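Local coordinates for protein vinylacetyl-CoA Delta-isomerase (Nitrosopumilus maritimus SCM1, PDB 6VJR) that dehydrates 4-hydroxybutyryl-CoA as an oxygen-tolerant archaeal enzyme carrying FAD, iron and an iron-sulfur cluster, and probably also isomerises vinylacetyl-CoA, at residues Asp105-Leu110 against Lys127-Phe132; His111-Glu116 against Ala278-Glu283; Ile117-Gly122 against Lys349-Val354. All blocks are in the same frame, centred on the assembly; numbering follows the deposited sequence.

In the fold
Successive pieces of helix 101-121 serve all three contacts: contact 1 joins it to helix 125-139, contact 2 to helix 278-292 and contact 3 to the loop between strands 348-349 and 355-356. The centres of contacts 1 and 2 lie about 10 Å apart, those of 2 and 3 about 9 Å. Leu110 CD2 of contact 1 packs on Leu281 CD1 of contact 2 at 3.7 Å, and His111 ND1 probably hydrogen-bonds Ser352 OG, 2.8 Å away, linking contacts 2 and 3. FAD is about 12 Å from the side chain of Leu110 and 11 Å from that of Leu281; the iron-sulfur cluster is about 13 Å from that of Met107. Contact 3 is at the surface, away from these sites.

Contact 1 (Asp105-Leu110 against Lys127-Phe132); sequences DAMNSL and KRFLEF
Leu110 and Phe129 mark the closest backbone approach, 7.8 Å between their CA atoms, where the helical segments 105-110 and 127-132 run roughly antiparallel at 147° with their axes a wide 11.3 Å apart. Aromatic side chains of the second segment bridge that spacing. Phe129 holds CG anti to its backbone N (chi1 -178°), which carries the ring across to the first segment. Leu110 CB sits over one face of this ring, 4.0 Å from the centroid and displaced toward the rim, in a CH-pi contact; Leu110 CD1 follows against CE1. Met107 CB meets the same ring in its plane, at the edge, 4.0 Å from Phe129 CZ. The backbone takes part too, since Met107 O approaches Phe129 CZ obliquely to 3.3 Å. One turn further along, Phe132 offers its edge to sulfur: Met107 SD lies 4.1 Å from Phe132 CE2 and 77° off the ring normal, a Met-aromatic contact. The bent methionine chain thus touches both rings, with CB at Phe129 and SD at Phe132. No hydrogen bond crosses this buried interface, which joins consecutive helices of the N-terminal part of the chain. Phe270 and Trp195 meet Phe129 and Phe132, respectively, edge-to-face, and Ile197 of strand 195-198 packs on Met107, Leu110 and Phe132, seating the helix pair against the four-stranded sheet.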
loop_
_atom_site.group_PDB
_atom_site.type_symbol
_atom_site.label_atom_id
_atom_site.label_comp_id
_atom_site.label_asym_id
_atom_site.label_seq_id
_atom_site.Cartn_x
_atom_site.Cartn_y
_atom_site.Cartn_z
ATOM N N ASP A 105 18.811 7.952 -25.171
ATOM C CA ASP A 105 18.670 6.523 -24.918
ATOM C C ASP A 105 18.607 5.735 -26.239
ATOM O O ASP A 105 19.151 4.628 -26.348
ATOM C CB ASP A 105 17.492 6.358 -23.969
ATOM C CG ASP A 105 17.712 6.943 -22.564
ATOM O OD1 ASP A 105 18.894 7.016 -22.110
ATOM O OD2 ASP A 105 16.706 7.257 -21.875
ATOM N N ALA A 106 17.913 6.286 -27.237
ATOM C CA ALA A 106 17.867 5.685 -28.563
ATOM C C ALA A 106 19.277 5.548 -29.141
ATOM O O ALA A 106 19.625 4.472 -29.632
ATOM C CB ALA A 106 16.983 6.512 -29.488
ATOM N N MET A 107 20.084 6.606 -29.046
ATOM C CA MET A 107 21.419 6.596 -29.654
ATOM C C MET A 107 22.319 5.581 -28.951
ATOM O O MET A 107 23.094 4.861 -29.580
ATOM C CB MET A 107 22.040 7.993 -29.695
ATOM C CG MET A 107 21.271 8.820 -30.716
ATOM S SD MET A 107 22.168 10.158 -31.466
ATOM C CE MET A 107 22.192 11.097 -29.952
ATOM N N ASN A 108 22.245 5.575 -27.617
ATOM C CA ASN A 108 23.048 4.657 -26.832
ATOM C C ASN A 108 22.690 3.204 -27.197
ATOM O O ASN A 108 23.557 2.370 -27.357
ATOM C CB ASN A 108 22.973 5.016 -25.356
ATOM C CG ASN A 108 23.990 6.093 -25.005
ATOM O OD1 ASN A 108 25.120 5.808 -24.608
ATOM N ND2 ASN A 108 23.614 7.346 -25.177
ATOM N N SER A 109 21.397 2.900 -27.293
ATOM C CA SER A 109 20.952 1.558 -27.631
ATOM C C SER A 109 21.324 1.162 -29.064
ATOM O O SER A 109 21.704 0.012 -29.347
ATOM C CB SER A 109 19.459 1.419 -27.325
ATOM O OG SER A 109 18.624 2.248 -28.124
ATOM N N LEU A 110 21.211 2.110 -29.994
ATOM C CA LEU A 110 21.605 1.844 -31.377
ATOM C C LEU A 110 23.092 1.602 -31.520
ATOM O O LEU A 110 23.485 0.825 -32.382
ATOM C CB LEU A 110 21.164 2.969 -32.281
ATOM C CG LEU A 110 19.690 2.963 -32.629
ATOM C CD1 LEU A 110 19.294 4.314 -33.188
ATOM C CD2 LEU A 110 19.347 1.824 -33.597
ATOM N N LYS A 127 28.847 1.702 -38.945
ATOM C CA LYS A 127 29.607 2.768 -39.607
ATOM C C LYS A 127 28.701 3.935 -39.982
ATOM O O LYS A 127 29.003 5.097 -39.670
ATOM C CB LYS A 127 30.347 2.241 -40.850
ATOM C CG LYS A 127 31.460 1.256 -40.561
ATOM C CD LYS A 127 32.196 0.673 -41.769
ATOM C CE LYS A 127 32.713 -0.744 -41.561
ATOM N NZ LYS A 127 31.636 -1.754 -41.524
ATOM N N ARG A 128 27.534 3.605 -40.570
ATOM C CA ARG A 128 26.531 4.612 -40.874
ATOM C C ARG A 128 26.128 5.351 -39.601
ATOM O O ARG A 128 26.061 6.591 -39.583
ATOM C CB ARG A 128 25.319 3.948 -41.515
ATOM C CG ARG A 128 25.559 3.406 -42.908
ATOM C CD ARG A 128 24.284 2.686 -43.280
ATOM N NE ARG A 128 24.391 2.070 -44.600
ATOM C CZ ARG A 128 23.466 1.306 -45.157
ATOM N NH1 ARG A 128 23.653 0.723 -46.343
ATOM N NH2 ARG A 128 22.353 1.120 -44.548
ATOM N N PHE A 129 25.812 4.583 -38.540
ATOM C CA PHE A 129 25.381 5.190 -37.307
ATOM C C PHE A 129 26.443 6.119 -36.707
ATOM O O PHE A 129 26.116 7.220 -36.267
ATOM C CB PHE A 129 24.882 4.099 -36.357
ATOM C CG PHE A 129 24.388 4.726 -35.069
ATOM C CD1 PHE A 129 23.234 5.497 -35.037
ATOM C CD2 PHE A 129 25.106 4.591 -33.895
ATOM C CE1 PHE A 129 22.840 6.096 -33.859
ATOM C CE2 PHE A 129 24.661 5.149 -32.709
ATOM C CZ PHE A 129 23.554 5.917 -32.703
ATOM N N LEU A 130 27.702 5.712 -36.691
ATOM C CA LEU A 130 28.742 6.577 -36.154
ATOM C C LEU A 130 28.869 7.887 -36.942
ATOM O O LEU A 130 29.127 8.954 -36.347
ATOM C CB LEU A 130 30.084 5.843 -36.096
ATOM C CG LEU A 130 30.176 4.709 -35.077
ATOM C CD1 LEU A 130 31.512 4.030 -35.178
ATOM C CD2 LEU A 130 29.919 5.242 -33.654
ATOM N N GLU A 131 28.729 7.826 -38.277
ATOM C CA GLU A 131 28.771 9.058 -39.054
ATOM C C GLU A 131 27.604 9.962 -38.661
ATOM O O GLU A 131 27.752 11.182 -38.623
ATOM C CB GLU A 131 28.795 8.807 -40.560
ATOM C CG GLU A 131 30.044 8.077 -41.016
ATOM C CD GLU A 131 31.284 8.941 -41.024
ATOM O OE1 GLU A 131 32.325 8.306 -41.193
ATOM O OE2 GLU A 131 31.254 10.194 -40.912
ATOM N N PHE A 132 26.452 9.356 -38.340
ATOM C CA PHE A 132 25.319 10.145 -37.889
ATOM C C PHE A 132 25.622 10.807 -36.541
ATOM O O PHE A 132 25.341 11.989 -36.337
ATOM C CB PHE A 132 24.066 9.262 -37.855
ATOM C CG PHE A 132 22.861 10.000 -37.297
ATOM C CD1 PHE A 132 22.133 10.836 -38.125
ATOM C CD2 PHE A 132 22.451 9.858 -35.982
ATOM C CE1 PHE A 132 21.010 11.493 -37.661
ATOM C CE2 PHE A 132 21.348 10.570 -35.505
ATOM C CZ PHE A 132 20.638 11.390 -36.343
#

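Contact 2 (His111-Glu116 against Ala278-Glu283); sequences HSTTFE and ASMLVE
Met280 reaches Thr113 and Glu116 with CG anti to its own backbone N (chi1 178°) and the next torsion extended as well; the turn comes only at the last one, chi3 -68°, which swings CE toward the carboxylate of Glu116. Thr113 carries OG1 beside its backbone N and CG2 anti to it, and the two branches share Met280 and Leu281 between them. This is an antiparallel helix pair, 163° between directions and 9.6 Å between axes, and it joins the N-terminal helical part of the chain to the first helix after the sheets, consistent with the acyl-CoA dehydrogenase-like fold of the family. Thr113 and Leu281 have the nearest CA atoms, 6.0 Å apart. The short threonine side chain is consistent with so close an approach: its CG2 lies 4.0 Å from Met280 SD and 4.1 Å from Leu281 CB, while OG1 rests 3.8 Å from Leu281 CA and also touches CD1. That hydroxyl makes its hydrogen bond within its own helix, to Ser109 O, and meets segment 278-283 only by packing. Glu116 crosses the methionine at about a right angle, and its charge is met by Arg284, which forms a salt bridge with OE2. Cut back to an alanine, Met280 would lose SD and CE, which is likely to leave Thr113 CG2 without its sulfur neighbour and the carboxylate of Glu116 more free to turn about its tie to Arg284. The helix bearing Met280 runs on to His289, an iron ligand. Glu116 OE1 lies 3.4 Å from Met280 CE.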
loop_
_atom_site.group_PDB
_atom_site.type_symbol
_atom_site.label_atom_id
_atom_site.label_comp_id
_atom_site.label_asym_id
_atom_site.label_seq_id
_atom_site.Cartn_x
_atom_site.Cartn_y
_atom_site.Cartn_z
ATOM N N HIS A 111 23.908 2.231 -30.673
ATOM C CA HIS A 111 25.343 2.079 -30.827
ATOM C C HIS A 111 25.735 0.604 -30.679
ATOM O O HIS A 111 26.430 0.042 -31.530
ATOM C CB HIS A 111 26.061 2.957 -29.804
ATOM C CG HIS A 111 27.526 3.020 -29.975
ATOM N ND1 HIS A 111 28.348 2.013 -29.526
ATOM C CD2 HIS A 111 28.333 3.952 -30.545
ATOM C CE1 HIS A 111 29.623 2.360 -29.791
ATOM N NE2 HIS A 111 29.640 3.526 -30.412
ATOM N N SER A 112 25.224 -0.058 -29.634
ATOM C CA SER A 112 25.539 -1.464 -29.411
ATOM C C SER A 112 24.788 -2.382 -30.379
ATOM O O SER A 112 25.340 -3.372 -30.835
ATOM C CB SER A 112 25.304 -1.883 -27.978
ATOM O OG SER A 112 23.934 -1.839 -27.619
ATOM N N THR A 113 23.526 -2.075 -30.681
ATOM C CA THR A 113 22.708 -2.965 -31.492
ATOM C C THR A 113 23.250 -3.007 -32.927
ATOM O O THR A 113 23.382 -4.080 -33.511
ATOM C CB THR A 113 21.248 -2.542 -31.453
ATOM O OG1 THR A 113 20.788 -2.523 -30.104
ATOM C CG2 THR A 113 20.421 -3.530 -32.255
ATOM N N THR A 114 23.554 -1.851 -33.534
ATOM C CA THR A 114 24.060 -1.816 -34.914
ATOM C C THR A 114 25.347 -2.630 -35.042
ATOM O O THR A 114 25.564 -3.300 -36.055
ATOM C CB THR A 114 24.275 -0.388 -35.403
ATOM O OG1 THR A 114 25.106 0.313 -34.484
ATOM C CG2 THR A 114 22.964 0.328 -35.672
ATOM N N PHE A 115 26.224 -2.529 -34.037
ATOM C CA PHE A 115 27.462 -3.281 -34.009
ATOM C C PHE A 115 27.191 -4.781 -34.132
ATOM O O PHE A 115 27.863 -5.487 -34.900
ATOM C CB PHE A 115 28.237 -2.925 -32.737
ATOM C CG PHE A 115 29.600 -3.590 -32.662
ATOM C CD1 PHE A 115 29.726 -4.900 -32.230
ATOM C CD2 PHE A 115 30.755 -2.888 -32.969
ATOM C CE1 PHE A 115 30.961 -5.477 -32.090
ATOM C CE2 PHE A 115 31.994 -3.487 -32.858
ATOM C CZ PHE A 115 32.093 -4.780 -32.422
ATOM N N GLU A 116 26.170 -5.247 -33.393
ATOM C CA GLU A 116 25.860 -6.663 -33.338
ATOM C C GLU A 116 25.162 -7.126 -34.611
ATOM O O GLU A 116 25.419 -8.240 -35.029
ATOM C CB GLU A 116 25.125 -7.034 -32.057
ATOM C CG GLU A 116 26.084 -6.918 -30.869
ATOM C CD GLU A 116 25.561 -7.315 -29.500
ATOM O OE1 GLU A 116 25.094 -8.473 -29.421
ATOM O OE2 GLU A 116 25.679 -6.514 -28.536
ATOM N N ALA A 278 15.268 -6.768 -33.714
ATOM C CA ALA A 278 14.303 -5.814 -33.184
ATOM C C ALA A 278 14.165 -5.930 -31.665
ATOM O O ALA A 278 14.142 -4.910 -30.967
ATOM C CB ALA A 278 12.954 -5.933 -33.850
ATOM N N SER A 279 14.092 -7.160 -31.147
ATOM C CA SER A 279 13.920 -7.364 -29.715
ATOM C C SER A 279 15.146 -6.839 -28.961
ATOM O O SER A 279 15.004 -6.224 -27.916
ATOM C CB SER A 279 13.627 -8.809 -29.396
ATOM O OG SER A 279 14.705 -9.623 -29.829
ATOM N N MET A 280 16.349 -7.001 -29.529
ATOM C CA MET A 280 17.557 -6.468 -28.889
ATOM C C MET A 280 17.485 -4.937 -28.743
ATOM O O MET A 280 17.773 -4.360 -27.677
ATOM C CB MET A 280 18.804 -6.844 -29.686
ATOM C CG MET A 280 20.070 -6.299 -29.109
ATOM S SD MET A 280 21.562 -6.671 -30.060
ATOM C CE MET A 280 21.710 -8.449 -29.835
ATOM N N LEU A 281 17.051 -4.270 -29.822
ATOM C CA LEU A 281 16.992 -2.820 -29.814
ATOM C C LEU A 281 15.958 -2.376 -28.784
ATOM O O LEU A 281 16.195 -1.437 -28.039
ATOM C CB LEU A 281 16.666 -2.262 -31.189
ATOM C CG LEU A 281 16.541 -0.743 -31.250
ATOM C CD1 LEU A 281 17.850 -0.093 -30.817
ATOM C CD2 LEU A 281 16.150 -0.366 -32.675
ATOM N N VAL A 282 14.774 -2.982 -28.798
ATOM C CA VAL A 282 13.749 -2.578 -27.823
ATOM C C VAL A 282 14.211 -2.796 -26.378
ATOM O O VAL A 282 14.008 -1.957 -25.500
ATOM C CB VAL A 282 12.451 -3.330 -28.104
ATOM C CG1 VAL A 282 11.396 -3.087 -27.052
ATOM C CG2 VAL A 282 11.878 -3.020 -29.482
ATOM N N GLU A 283 14.809 -3.968 -26.131
ATOM C CA GLU A 283 15.337 -4.312 -24.818
ATOM C C GLU A 283 16.339 -3.275 -24.337
ATOM O O GLU A 283 16.284 -2.828 -23.203
ATOM C CB GLU A 283 15.976 -5.693 -24.823
ATOM C CG GLU A 283 16.491 -6.143 -23.466
ATOM C CD GLU A 283 16.852 -7.631 -23.417
ATOM O OE1 GLU A 283 16.631 -8.301 -22.394
ATOM O OE2 GLU A 283 17.302 -8.166 -24.431
#

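Contact 3 (Ile117-Gly122 against Lys349-Val354); sequences IDEKHG and KMKSGV
Glu119 presents the oxygen end of its carboxylate to Lys351, and the ammonium approaches from there rather than over the middle of a face. Lys351 NZ donates a hydrogen bond to Glu119 OE1 at 3.1 Å, on the syn side of that oxygen but tilted 32° out of the carboxylate plane. OE2 plays a lesser part: Lys351 NZ is 3.8 Å from Glu119 OE2, so one oxygen carries the salt bridge. The lysine's CD methylene also faces the carboxylate, 3.6 Å from Glu119 OE1. The other flat group, the His121 ring, belongs to the helix end and does not meet Lys351; it has Ile117 O in its plane at the edge and hydrogen-bonds Glu276 through NE2. Both charged chains span the gap by being long: Glu119 has CG anti to its backbone N (chi1 -174°), and Lys351 is extended from CG to NZ; they cross at about a right angle. Lys351 stands in a type I beta turn from Met350 to Gly353, closed by Gly353 N to Met350 O at 3.0 Å, in the loop joining two short strands. Glu119 lies in the last turn of helix 101-121, which ends at His121; Gly122 follows with a positive phi, its N bonding Asp118 O at 2.7 Å. Both partners are exposed, so solvent probably weakens the attraction. The next residue of the turn, Ser352, packs on Ser112 and Phe115 of the helix.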
loop_
_atom_site.group_PDB
_atom_site.type_symbol
_atom_site.label_atom_id
_atom_site.label_comp_id
_atom_site.label_asym_id
_atom_site.label_seq_id
_atom_site.Cartn_x
_atom_site.Cartn_y
_atom_site.Cartn_z
ATOM N N ILE A 117 24.314 -6.301 -35.236
ATOM C CA ILE A 117 23.756 -6.659 -36.521
ATOM C C ILE A 117 24.881 -6.913 -37.517
ATOM O O ILE A 117 24.862 -7.924 -38.217
ATOM C CB ILE A 117 22.815 -5.569 -37.054
ATOM C CG1 ILE A 117 21.655 -5.290 -36.104
ATOM C CG2 ILE A 117 22.333 -5.962 -38.443
ATOM C CD1 ILE A 117 20.801 -4.098 -36.470
ATOM N N ASP A 118 25.849 -5.978 -37.580
ATOM C CA ASP A 118 26.949 -6.035 -38.535
ATOM C C ASP A 118 27.822 -7.267 -38.305
ATOM O O ASP A 118 28.273 -7.898 -39.273
ATOM C CB ASP A 118 27.803 -4.780 -38.484
ATOM C CG ASP A 118 27.133 -3.505 -38.980
ATOM O OD1 ASP A 118 25.989 -3.589 -39.543
ATOM O OD2 ASP A 118 27.754 -2.426 -38.813
ATOM N N GLU A 119 28.067 -7.581 -37.030
ATOM C CA GLU A 119 28.844 -8.754 -36.639
ATOM C C GLU A 119 28.245 -10.010 -37.272
ATOM O O GLU A 119 28.976 -10.850 -37.767
ATOM C CB GLU A 119 28.953 -8.774 -35.113
ATOM C CG GLU A 119 29.851 -9.842 -34.507
ATOM C CD GLU A 119 29.854 -9.690 -32.988
ATOM O OE1 GLU A 119 28.767 -9.504 -32.363
ATOM O OE2 GLU A 119 30.958 -9.713 -32.426
ATOM N N LYS A 120 26.911 -10.127 -37.288
ATOM C CA LYS A 120 26.266 -11.302 -37.850
ATOM C C LYS A 120 26.141 -11.214 -39.378
ATOM O O LYS A 120 26.361 -12.207 -40.070
ATOM C CB LYS A 120 24.888 -11.483 -37.210
ATOM C CG LYS A 120 24.145 -12.675 -37.767
ATOM C CD LYS A 120 22.789 -12.913 -37.141
ATOM C CE LYS A 120 22.098 -14.062 -37.829
ATOM N NZ LYS A 120 20.743 -14.202 -37.273
ATOM N N HIS A 121 25.765 -10.035 -39.900
ATOM C CA HIS A 121 25.282 -9.917 -41.267
ATOM C C HIS A 121 26.349 -9.365 -42.227
ATOM O O HIS A 121 26.206 -9.440 -43.442
ATOM C CB HIS A 121 23.997 -9.099 -41.300
ATOM C CG HIS A 121 22.811 -9.816 -40.772
ATOM N ND1 HIS A 121 22.072 -10.673 -41.557
ATOM C CD2 HIS A 121 22.262 -9.843 -39.559
ATOM C CE1 HIS A 121 21.089 -11.189 -40.818
ATOM N NE2 HIS A 121 21.187 -10.700 -39.607
ATOM N N GLY A 122 27.420 -8.780 -41.700
ATOM C CA GLY A 122 28.425 -8.225 -42.581
ATOM C C GLY A 122 27.976 -6.898 -43.204
ATOM O O GLY A 122 28.554 -6.473 -44.193
ATOM N N LYS A 349 30.179 -2.799 -19.920
ATOM C CA LYS A 349 30.590 -2.573 -21.305
ATOM C C LYS A 349 29.993 -3.574 -22.296
ATOM O O LYS A 349 30.087 -4.787 -22.118
ATOM C CB LYS A 349 32.113 -2.545 -21.366
ATOM C CG LYS A 349 32.730 -2.013 -22.678
ATOM C CD LYS A 349 34.239 -2.163 -22.777
ATOM C CE LYS A 349 35.073 -1.313 -21.915
ATOM N NZ LYS A 349 36.424 -1.260 -22.504
ATOM N N MET A 350 29.412 -3.030 -23.373
ATOM C CA MET A 350 28.957 -3.815 -24.503
ATOM C C MET A 350 30.055 -4.037 -25.530
ATOM O O MET A 350 31.074 -3.357 -25.523
ATOM C CB MET A 350 27.748 -3.138 -25.144
ATOM C CG MET A 350 26.676 -2.864 -24.124
ATOM S SD MET A 350 25.992 -4.343 -23.320
ATOM C CE MET A 350 25.060 -4.912 -24.727
ATOM N N LYS A 351 29.807 -4.951 -26.476
ATOM C CA LYS A 351 30.819 -5.230 -27.498
ATOM C C LYS A 351 31.273 -3.975 -28.253
ATOM O O LYS A 351 32.444 -3.901 -28.643
ATOM C CB LYS A 351 30.302 -6.292 -28.461
ATOM C CG LYS A 351 30.112 -7.688 -27.877
ATOM C CD LYS A 351 29.583 -8.628 -28.951
ATOM C CE LYS A 351 29.238 -9.968 -28.453
ATOM N NZ LYS A 351 28.721 -10.752 -29.572
ATOM N N SER A 352 30.346 -3.041 -28.551
ATOM C CA SER A 352 30.676 -1.831 -29.308
ATOM C C SER A 352 31.505 -0.801 -28.532
ATOM O O SER A 352 31.998 0.157 -29.130
ATOM C CB SER A 352 29.404 -1.174 -29.782
ATOM O OG SER A 352 28.663 -0.645 -28.698
ATOM N N GLY A 353 31.566 -0.942 -27.196
ATOM C CA GLY A 353 32.272 -0.017 -26.331
ATOM C C GLY A 353 31.357 0.817 -25.441
ATOM O O GLY A 353 31.824 1.357 -24.432
ATOM N N VAL A 354 30.087 0.969 -25.843
ATOM C CA VAL A 354 29.126 1.699 -25.028
ATOM C C VAL A 354 28.839 0.905 -23.748
ATOM O O VAL A 354 28.842 -0.313 -23.754
ATOM C CB VAL A 354 27.819 2.025 -25.790
ATOM C CG1 VAL A 354 27.028 0.775 -26.147
ATOM C CG2 VAL A 354 26.930 3.003 -25.055
#